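Local atomic coordinates of putative HpcE protein (Mycolicibacterium smegmatis, PDB entry 6V77), a protein that belongs to the fumarylacetoacetate hydrolase (FAH) family, forms a two-chain assembly and carries a zinc ion in the model. Residues 69-74 and 230-235; 200-205 and 257-262. One frame throughout, in Å; residues are numbered along the deposited sequence.

Contact 1 (69-74 with 230-235) and contact 2 (200-205 with 257-262) lie on opposite sides of the centre of the chain, with their own centres about 30 Å apart and their nearest atoms about 16 Å apart. Contact 1 is buried, joins a strand of the large mixed sheet to a turn-bearing loop and borders the second subunit. Contact 2, partly exposed, is the pairing of two neighbouring inner strands, 196-201 and 260-265, of the five-stranded sheet. Neither reaches the zinc ion held by Glu121, Glu123 and Asp152: the side chains of Phe73 and Leu261 stay about 11 and 12 Å from it. The four segments alternate in sequence, so the contacts cross along the chain without touching, within one FAH-family region.

Contact 1 (69-74 and 230-235); sequences PRQVFA and ELYPGD
Gln71 donates two hydrogen bonds to the Asp235 carboxylate at the start of strand 72-76, where the loop 230-235 closes through a type II beta turn from Tyr232 to Asp235 just before strand 236-238, the parallel neighbour of 72-76 in the mixed sheet of this FAH-family fold. Gln71 N reaches Asp235 OD1 at 3.1 Å, well above the carboxylate plane, and the extended Gln71 side chain runs alongside to place NE2 2.8 Å from Asp235 OD2, with that oxygen lying almost in the plane of the Gln71 amide. The same NE2 gives its other hydrogen to Glu230 O, also at 2.8 Å. Asp235 OD2 additionally accepts from Tyr232 N, so this oxygen is gripped by two donors and ties the turn to the strand. Gln71 OE1 is taken up by Ser102 OG of the second subunit, so that, with the two bonds of NE2, both ends of the amide are held.

Outward, the Arg70 chain bends at chi3 (83°) and lays its guanidinium over one face of the Tyr232 ring, with planes 3° apart; CZ stands 3.8 Å from the ring centroid, a stacked cation-pi pair. Beyond Gln71, Leu231 CD2 comes 3.3 Å from Phe73 CE2, whose ring also meets Phe100 of the second subunit. Water 2 accepts from Arg70 NH1 at the guanidinium edge and donates to Pro233 O, 2.9 Å away from the water oxygen.

Contact 2 (200-205 and 257-262); sequences EINGET and PGDELR
Strand 260-265 pairs antiparallel with strand 196-201 beside the turn end of the hairpin that 196-201 forms with 204-210; its type I' turn spans Ile201 to Glu204. Glu200 and Arg262 form a hydrogen-bonded pair: each backbone N lies 2.8 Å from the other's O, with both donors in the carbonyl planes. Ile201 and Leu261 are the adjoining non-hydrogen-bonded pair, their CA atoms 4.6 Å apart, and Asn202 N continues the ladder to Glu260 O.

The Asn202 side chain extends this pattern beyond the paired strands. From CB the chain turns to set CG beside the backbone N (chi1 -55°), and the amide then splits its two ends between neighbouring residues. OD1 accepts from Glu260 N at 2.9 Å, the donor standing 26° out of the carbonyl plane; ND2 donates to Asp259 OD1 at 3.1 Å, meeting the carboxylate from above its plane, with the two flat groups 66° apart. Asp259 OD2 is bonded to Ala256 N, so both carboxylate oxygens are engaged.

On the Ile201 face, CG1 packs against Leu261 CD1 at 3.7 Å, and Trp120 of strand 118-128 touches both residues. On the other face Arg262, extended from CG to NE, runs alongside Glu200 and brings Arg262 NH1 3.2 Å from Glu200 OE2 in a salt bridge, with a weak hydrogen bond to Glu200 OE1. Because NE of Arg262 also forms a salt bridge with Glu270, the guanidinium is shared between two carboxylates, one on each neighbouring strand, and their combined field would be expected to stabilise its positive charge.

Contact 1 (69-74 and 230-235)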
ATOM      1  N   PRO B  69      -7.433  -4.349  -1.294  1.00 22.10           N
ATOM      2  CA  PRO B  69      -6.634  -4.224  -2.515  1.00 20.62           C
ATOM      3  C   PRO B  69      -5.157  -4.446  -2.207  1.00 19.39           C
ATOM      4  O   PRO B  69      -4.657  -4.048  -1.157  1.00 21.08           O
ATOM      5  CB  PRO B  69      -6.907  -2.792  -2.990  1.00 19.58           C
ATOM      6  CG  PRO B  69      -7.354  -2.055  -1.726  1.00 22.79           C
ATOM      7  CD  PRO B  69      -8.067  -3.071  -0.895  1.00 20.78           C
ATOM      8  N   ARG B  70      -4.464  -5.102  -3.141  1.00 20.56           N
ATOM      9  CA  ARG B  70      -3.021  -5.271  -2.983  1.00 22.76           C
ATOM     10  C   ARG B  70      -2.289  -3.935  -3.031  1.00 22.98           C
ATOM     11  O   ARG B  70      -1.298  -3.739  -2.313  1.00 24.50           O
ATOM     12  CB  ARG B  70      -2.509  -6.225  -4.059  1.00 20.10           C
ATOM     13  CG  ARG B  70      -3.012  -7.627  -3.796  1.00 22.16           C
ATOM     14  CD  ARG B  70      -2.936  -8.506  -5.035  1.00 33.68           C
ATOM     15  NE  ARG B  70      -1.608  -9.054  -5.207  1.00 38.70           N
ATOM     16  CZ  ARG B  70      -1.312  -9.999  -6.104  1.00 49.74           C
ATOM     17  NH1 ARG B  70      -2.262 -10.491  -6.896  1.00 37.23           N
ATOM     18  NH2 ARG B  70      -0.072 -10.456  -6.208  1.00 51.17           N
ATOM     19  N   GLN B  71      -2.739  -3.021  -3.895  1.00 19.32           N
ATOM     20  CA  GLN B  71      -2.130  -1.710  -4.048  1.00 18.26           C
ATOM     21  C   GLN B  71      -3.250  -0.689  -4.096  1.00 21.78           C
ATOM     22  O   GLN B  71      -4.280  -0.944  -4.726  1.00 18.99           O
ATOM     23  CB  GLN B  71      -1.299  -1.616  -5.336  1.00 19.58           C
ATOM     24  CG  GLN B  71      -0.144  -2.618  -5.350  1.00 19.35           C
ATOM     25  CD  GLN B  71       0.599  -2.669  -6.683  1.00 20.48           C
ATOM     26  OE1 GLN B  71       1.838  -2.635  -6.704  1.00 19.75           O
ATOM     27  NE2 GLN B  71      -0.141  -2.749  -7.793  1.00 19.67           N
ATOM     28  N   VAL B  72      -3.043   0.447  -3.427  1.00 22.12           N
ATOM     29  CA  VAL B  72      -3.977   1.579  -3.449  1.00 18.57           C
ATOM     30  C   VAL B  72      -3.220   2.771  -3.997  1.00 18.70           C
ATOM     31  O   VAL B  72      -2.207   3.192  -3.414  1.00 22.06           O
ATOM     32  CB  VAL B  72      -4.508   1.909  -2.047  1.00 19.06           C
ATOM     33  CG1 VAL B  72      -5.394   3.168  -2.098  1.00 21.44           C
ATOM     34  CG2 VAL B  72      -5.241   0.719  -1.444  1.00 21.48           C
ATOM     35  N   PHE B  73      -3.726   3.350  -5.066  1.00 20.11           N
ATOM     36  CA  PHE B  73      -3.120   4.538  -5.650  1.00 19.00           C
ATOM     37  C   PHE B  73      -4.024   5.723  -5.392  1.00 20.36           C
ATOM     38  O   PHE B  73      -5.188   5.715  -5.798  1.00 24.84           O
ATOM     39  CB  PHE B  73      -2.904   4.344  -7.144  1.00 18.96           C
ATOM     40  CG  PHE B  73      -2.072   3.156  -7.429  1.00 18.72           C
ATOM     41  CD1 PHE B  73      -0.695   3.225  -7.319  1.00 21.78           C
ATOM     42  CD2 PHE B  73      -2.670   1.936  -7.717  1.00 18.92           C
ATOM     43  CE1 PHE B  73       0.113   2.107  -7.552  1.00 22.52           C
ATOM     44  CE2 PHE B  73      -1.864   0.794  -7.974  1.00 21.42           C
ATOM     45  CZ  PHE B  73      -0.477   0.881  -7.863  1.00 22.11           C
ATOM     46  N   ALA B  74      -3.495   6.740  -4.741  1.00 19.97           N
ATOM     47  CA  ALA B  74      -4.281   7.948  -4.495  1.00 20.60           C
ATOM     48  C   ALA B  74      -3.623   9.097  -5.238  1.00 25.64           C
ATOM     49  O   ALA B  74      -2.399   9.261  -5.176  1.00 29.52           O
ATOM     50  CB  ALA B  74      -4.387   8.239  -3.003  1.00 23.97           C
ATOM     51  N   GLU B 230       3.272  -2.835 -11.631  1.00 21.70           N
ATOM     52  CA  GLU B 230       2.296  -3.789 -12.162  1.00 20.49           C
ATOM     53  C   GLU B 230       0.978  -3.575 -11.427  1.00 21.79           C
ATOM     54  O   GLU B 230       0.897  -3.814 -10.222  1.00 20.30           O
ATOM     55  CB  GLU B 230       2.767  -5.231 -11.996  1.00 22.08           C
ATOM     56  CG  GLU B 230       1.764  -6.265 -12.584  1.00 19.64           C
ATOM     57  CD  GLU B 230       2.176  -7.703 -12.295  1.00 31.04           C
ATOM     58  OE1 GLU B 230       3.273  -7.924 -11.741  1.00 31.76           O
ATOM     59  OE2 GLU B 230       1.388  -8.619 -12.611  1.00 29.42           O
ATOM     60  N   LEU B 231      -0.052  -3.124 -12.143  1.00 19.05           N
ATOM     61  CA  LEU B 231      -1.387  -3.094 -11.543  1.00 18.78           C
ATOM     62  C   LEU B 231      -1.913  -4.519 -11.383  1.00 24.13           C
ATOM     63  O   LEU B 231      -1.601  -5.413 -12.181  1.00 22.58           O
ATOM     64  CB  LEU B 231      -2.344  -2.273 -12.403  1.00 19.27           C
ATOM     65  CG  LEU B 231      -1.964  -0.800 -12.556  1.00 20.95           C
ATOM     66  CD1 LEU B 231      -3.001  -0.075 -13.381  1.00 24.33           C
ATOM     67  CD2 LEU B 231      -1.897  -0.144 -11.175  1.00 19.79           C
ATOM     68  N   TYR B 232      -2.683  -4.745 -10.315  1.00 19.49           N
ATOM     69  CA  TYR B 232      -3.291  -6.046 -10.086  1.00 21.92           C
ATOM     70  C   TYR B 232      -4.806  -5.946 -10.169  1.00 21.99           C
ATOM     71  O   TYR B 232      -5.375  -4.904  -9.850  1.00 19.12           O
ATOM     72  CB  TYR B 232      -2.959  -6.622  -8.705  1.00 18.80           C
ATOM     73  CG  TYR B 232      -1.508  -6.862  -8.460  1.00 19.01           C
ATOM     74  CD1 TYR B 232      -0.836  -7.818  -9.178  1.00 19.23           C
ATOM     75  CD2 TYR B 232      -0.816  -6.131  -7.487  1.00 20.47           C
ATOM     76  CE1 TYR B 232       0.509  -8.072  -8.950  1.00 25.20           C
ATOM     77  CE2 TYR B 232       0.537  -6.380  -7.247  1.00 22.95           C
ATOM     78  CZ  TYR B 232       1.185  -7.353  -7.997  1.00 28.03           C
ATOM     79  OH  TYR B 232       2.525  -7.630  -7.807  1.00 26.46           O
ATOM     80  N   PRO B 233      -5.483  -7.027 -10.561  1.00 20.24           N
ATOM     81  CA  PRO B 233      -6.940  -7.078 -10.393  1.00 19.61           C
ATOM     82  C   PRO B 233      -7.291  -6.791  -8.940  1.00 19.25           C
ATOM     83  O   PRO B 233      -6.615  -7.259  -8.018  1.00 21.46           O
ATOM     84  CB  PRO B 233      -7.295  -8.513 -10.786  1.00 22.44           C
ATOM     85  CG  PRO B 233      -6.129  -8.964 -11.662  1.00 22.94           C
ATOM     86  CD  PRO B 233      -4.925  -8.287 -11.087  1.00 23.54           C
ATOM     87  N   GLY B 234      -8.338  -5.992  -8.739  1.00 18.94           N
ATOM     88  CA  GLY B 234      -8.755  -5.623  -7.403  1.00 20.09           C
ATOM     89  C   GLY B 234      -8.049  -4.416  -6.806  1.00 22.07           C
ATOM     90  O   GLY B 234      -8.478  -3.937  -5.742  1.00 20.06           O
ATOM     91  N   ASP B 235      -7.018  -3.881  -7.466  1.00 18.40           N
ATOM     92  CA  ASP B 235      -6.383  -2.648  -6.996  1.00 18.78           C
ATOM     93  C   ASP B 235      -7.362  -1.478  -7.071  1.00 19.78           C
ATOM     94  O   ASP B 235      -8.281  -1.453  -7.892  1.00 19.85           O
ATOM     95  CB  ASP B 235      -5.146  -2.291  -7.836  1.00 22.37           C
ATOM     96  CG  ASP B 235      -3.909  -3.115  -7.480  1.00 23.09           C
ATOM     97  OD1 ASP B 235      -3.959  -3.941  -6.539  1.00 19.97           O
ATOM     98  OD2 ASP B 235      -2.883  -2.924  -8.176  1.00 19.48           O
TER
HETATM   99  O   HOH W   1      -5.453  -6.049  -5.734  1.00 19.51           O
HETATM  100  O   HOH W   2      -4.908  -9.501  -7.429  1.00 29.10           O

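Contact 2 (200-205 and 257-262)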
ATOM      1  N   GLU B 200     -21.765  17.521   0.198  1.00 27.24           N
ATOM      2  CA  GLU B 200     -22.504  18.525   0.961  1.00 28.26           C
ATOM      3  C   GLU B 200     -22.218  18.322   2.441  1.00 28.50           C
ATOM      4  O   GLU B 200     -22.024  17.191   2.899  1.00 29.36           O
ATOM      5  CB  GLU B 200     -24.032  18.441   0.715  1.00 31.06           C
ATOM      6  CG  GLU B 200     -24.388  18.555  -0.744  1.00 41.32           C
ATOM      7  CD  GLU B 200     -25.736  17.958  -1.076  1.00 51.57           C
ATOM      8  OE1 GLU B 200     -26.407  17.418  -0.165  1.00 50.23           O
ATOM      9  OE2 GLU B 200     -26.116  18.036  -2.262  1.00 51.41           O
ATOM     10  N   ILE B 201     -22.178  19.426   3.190  1.00 29.40           N
ATOM     11  CA  ILE B 201     -21.996  19.383   4.630  1.00 29.84           C
ATOM     12  C   ILE B 201     -23.224  20.036   5.245  1.00 30.88           C
ATOM     13  O   ILE B 201     -23.542  21.188   4.923  1.00 35.87           O
ATOM     14  CB  ILE B 201     -20.724  20.110   5.083  1.00 34.55           C
ATOM     15  CG1 ILE B 201     -19.495  19.422   4.495  1.00 34.44           C
ATOM     16  CG2 ILE B 201     -20.655  20.139   6.603  1.00 38.28           C
ATOM     17  CD1 ILE B 201     -18.220  20.098   4.886  1.00 39.43           C
ATOM     18  N   ASN B 202     -23.930  19.284   6.090  1.00 31.00           N
ATOM     19  CA  ASN B 202     -25.162  19.750   6.710  1.00 33.90           C
ATOM     20  C   ASN B 202     -26.119  20.314   5.662  1.00 33.46           C
ATOM     21  O   ASN B 202     -26.796  21.320   5.875  1.00 33.46           O
ATOM     22  CB  ASN B 202     -24.842  20.759   7.806  1.00 41.85           C
ATOM     23  CG  ASN B 202     -23.865  20.195   8.819  1.00 42.76           C
ATOM     24  OD1 ASN B 202     -23.864  18.990   9.078  1.00 33.29           O
ATOM     25  ND2 ASN B 202     -23.017  21.054   9.381  1.00 37.37           N
ATOM     26  N   GLY B 203     -26.150  19.662   4.494  1.00 36.39           N
ATOM     27  CA  GLY B 203     -27.085  20.031   3.444  1.00 39.48           C
ATOM     28  C   GLY B 203     -26.652  21.159   2.526  1.00 42.50           C
ATOM     29  O   GLY B 203     -27.413  21.525   1.625  1.00 46.45           O
ATOM     30  N   GLU B 204     -25.460  21.714   2.712  1.00 37.87           N
ATOM     31  CA  GLU B 204     -24.943  22.802   1.887  0.52 36.59           C
ATOM     32  C   GLU B 204     -23.868  22.240   0.965  1.00 32.65           C
ATOM     33  O   GLU B 204     -22.953  21.561   1.434  1.00 31.48           O
ATOM     34  CB  GLU B 204     -24.363  23.913   2.770  0.52 41.33           C
ATOM     35  CG  GLU B 204     -23.262  24.765   2.127  0.52 46.47           C
ATOM     36  CD  GLU B 204     -22.488  25.617   3.139  0.52 50.23           C
ATOM     37  OE1 GLU B 204     -22.887  25.668   4.319  0.52 52.12           O
ATOM     38  OE2 GLU B 204     -21.470  26.231   2.752  0.52 49.67           O
ATOM     39  N   THR B 205     -23.980  22.514  -0.342  1.00 35.00           N
ATOM     40  CA  THR B 205     -22.974  21.999  -1.270  1.00 33.45           C
ATOM     41  C   THR B 205     -21.618  22.617  -0.957  1.00 30.19           C
ATOM     42  O   THR B 205     -21.510  23.832  -0.753  1.00 31.69           O
ATOM     43  CB  THR B 205     -23.347  22.284  -2.730  1.00 34.84           C
ATOM     44  OG1 THR B 205     -24.612  21.690  -3.031  1.00 40.16           O
ATOM     45  CG2 THR B 205     -22.296  21.687  -3.675  1.00 32.14           C
ATOM     46  N   PRO B 257     -17.238  18.266  15.034  1.00 32.78           N
ATOM     47  CA  PRO B 257     -18.117  17.247  15.611  1.00 35.38           C
ATOM     48  C   PRO B 257     -19.566  17.550  15.272  1.00 37.06           C
ATOM     49  O   PRO B 257     -20.012  18.698  15.341  1.00 36.07           O
ATOM     50  CB  PRO B 257     -17.855  17.358  17.118  1.00 40.34           C
ATOM     51  CG  PRO B 257     -16.529  17.943  17.225  1.00 40.70           C
ATOM     52  CD  PRO B 257     -16.337  18.846  16.043  1.00 36.62           C
ATOM     53  N   GLY B 258     -20.293  16.512  14.885  1.00 35.21           N
ATOM     54  CA  GLY B 258     -21.677  16.655  14.510  1.00 40.54           C
ATOM     55  C   GLY B 258     -21.917  16.957  13.049  1.00 39.82           C
ATOM     56  O   GLY B 258     -23.058  16.824  12.595  1.00 36.85           O
ATOM     57  N   ASP B 259     -20.886  17.358  12.296  1.00 31.18           N
ATOM     58  CA  ASP B 259     -21.068  17.599  10.867  1.00 30.32           C
ATOM     59  C   ASP B 259     -21.488  16.317  10.162  1.00 33.94           C
ATOM     60  O   ASP B 259     -21.018  15.227  10.492  1.00 36.14           O
ATOM     61  CB  ASP B 259     -19.778  18.114  10.219  1.00 32.08           C
ATOM     62  CG  ASP B 259     -19.533  19.575  10.469  1.00 35.72           C
ATOM     63  OD1 ASP B 259     -20.449  20.252  10.975  1.00 36.31           O
ATOM     64  OD2 ASP B 259     -18.413  20.046  10.166  1.00 33.52           O
ATOM     65  N   GLU B 260     -22.378  16.459   9.185  1.00 31.64           N
ATOM     66  CA  GLU B 260     -22.814  15.358   8.336  1.00 32.62           C
ATOM     67  C   GLU B 260     -22.366  15.648   6.914  1.00 30.29           C
ATOM     68  O   GLU B 260     -22.698  16.698   6.354  1.00 34.23           O
ATOM     69  CB  GLU B 260     -24.332  15.181   8.388  1.00 39.43           C
ATOM     70  CG  GLU B 260     -24.810  14.448   9.615  1.00 52.19           C
ATOM     71  CD  GLU B 260     -26.261  14.067   9.506  1.00 66.34           C
ATOM     72  OE1 GLU B 260     -26.548  12.914   9.120  1.00 67.14           O
ATOM     73  OE2 GLU B 260     -27.111  14.936   9.786  1.00 67.94           O
ATOM     74  N   LEU B 261     -21.631  14.708   6.332  1.00 26.74           N
ATOM     75  CA  LEU B 261     -21.008  14.888   5.032  1.00 26.03           C
ATOM     76  C   LEU B 261     -21.647  13.885   4.086  1.00 27.84           C
ATOM     77  O   LEU B 261     -21.463  12.672   4.248  1.00 26.54           O
ATOM     78  CB  LEU B 261     -19.499  14.667   5.120  1.00 27.31           C
ATOM     79  CG  LEU B 261     -18.697  14.671   3.816  1.00 26.24           C
ATOM     80  CD1 LEU B 261     -18.635  16.077   3.255  1.00 26.32           C
ATOM     81  CD2 LEU B 261     -17.292  14.124   4.074  1.00 25.69           C
ATOM     82  N   ARG B 262     -22.377  14.385   3.102  1.00 25.68           N
ATOM     83  CA  ARG B 262     -22.980  13.545   2.079  1.00 26.71           C
ATOM     84  C   ARG B 262     -22.100  13.613   0.836  1.00 24.92           C
ATOM     85  O   ARG B 262     -21.739  14.701   0.381  1.00 26.85           O
ATOM     86  CB  ARG B 262     -24.416  13.996   1.781  1.00 26.09           C
ATOM     87  CG  ARG B 262     -25.050  13.280   0.578  1.00 25.87           C
ATOM     88  CD  ARG B 262     -26.520  13.679   0.393  1.00 27.91           C
ATOM     89  NE  ARG B 262     -27.047  13.054  -0.809  1.00 34.54           N
ATOM     90  CZ  ARG B 262     -27.001  13.606  -2.020  1.00 39.93           C
ATOM     91  NH1 ARG B 262     -26.486  14.818  -2.190  1.00 38.92           N
ATOM     92  NH2 ARG B 262     -27.487  12.948  -3.060  1.00 43.25           N
TER
HETATM   93  O   HOH W   3     -25.073  16.896   4.161  0.56 19.86           O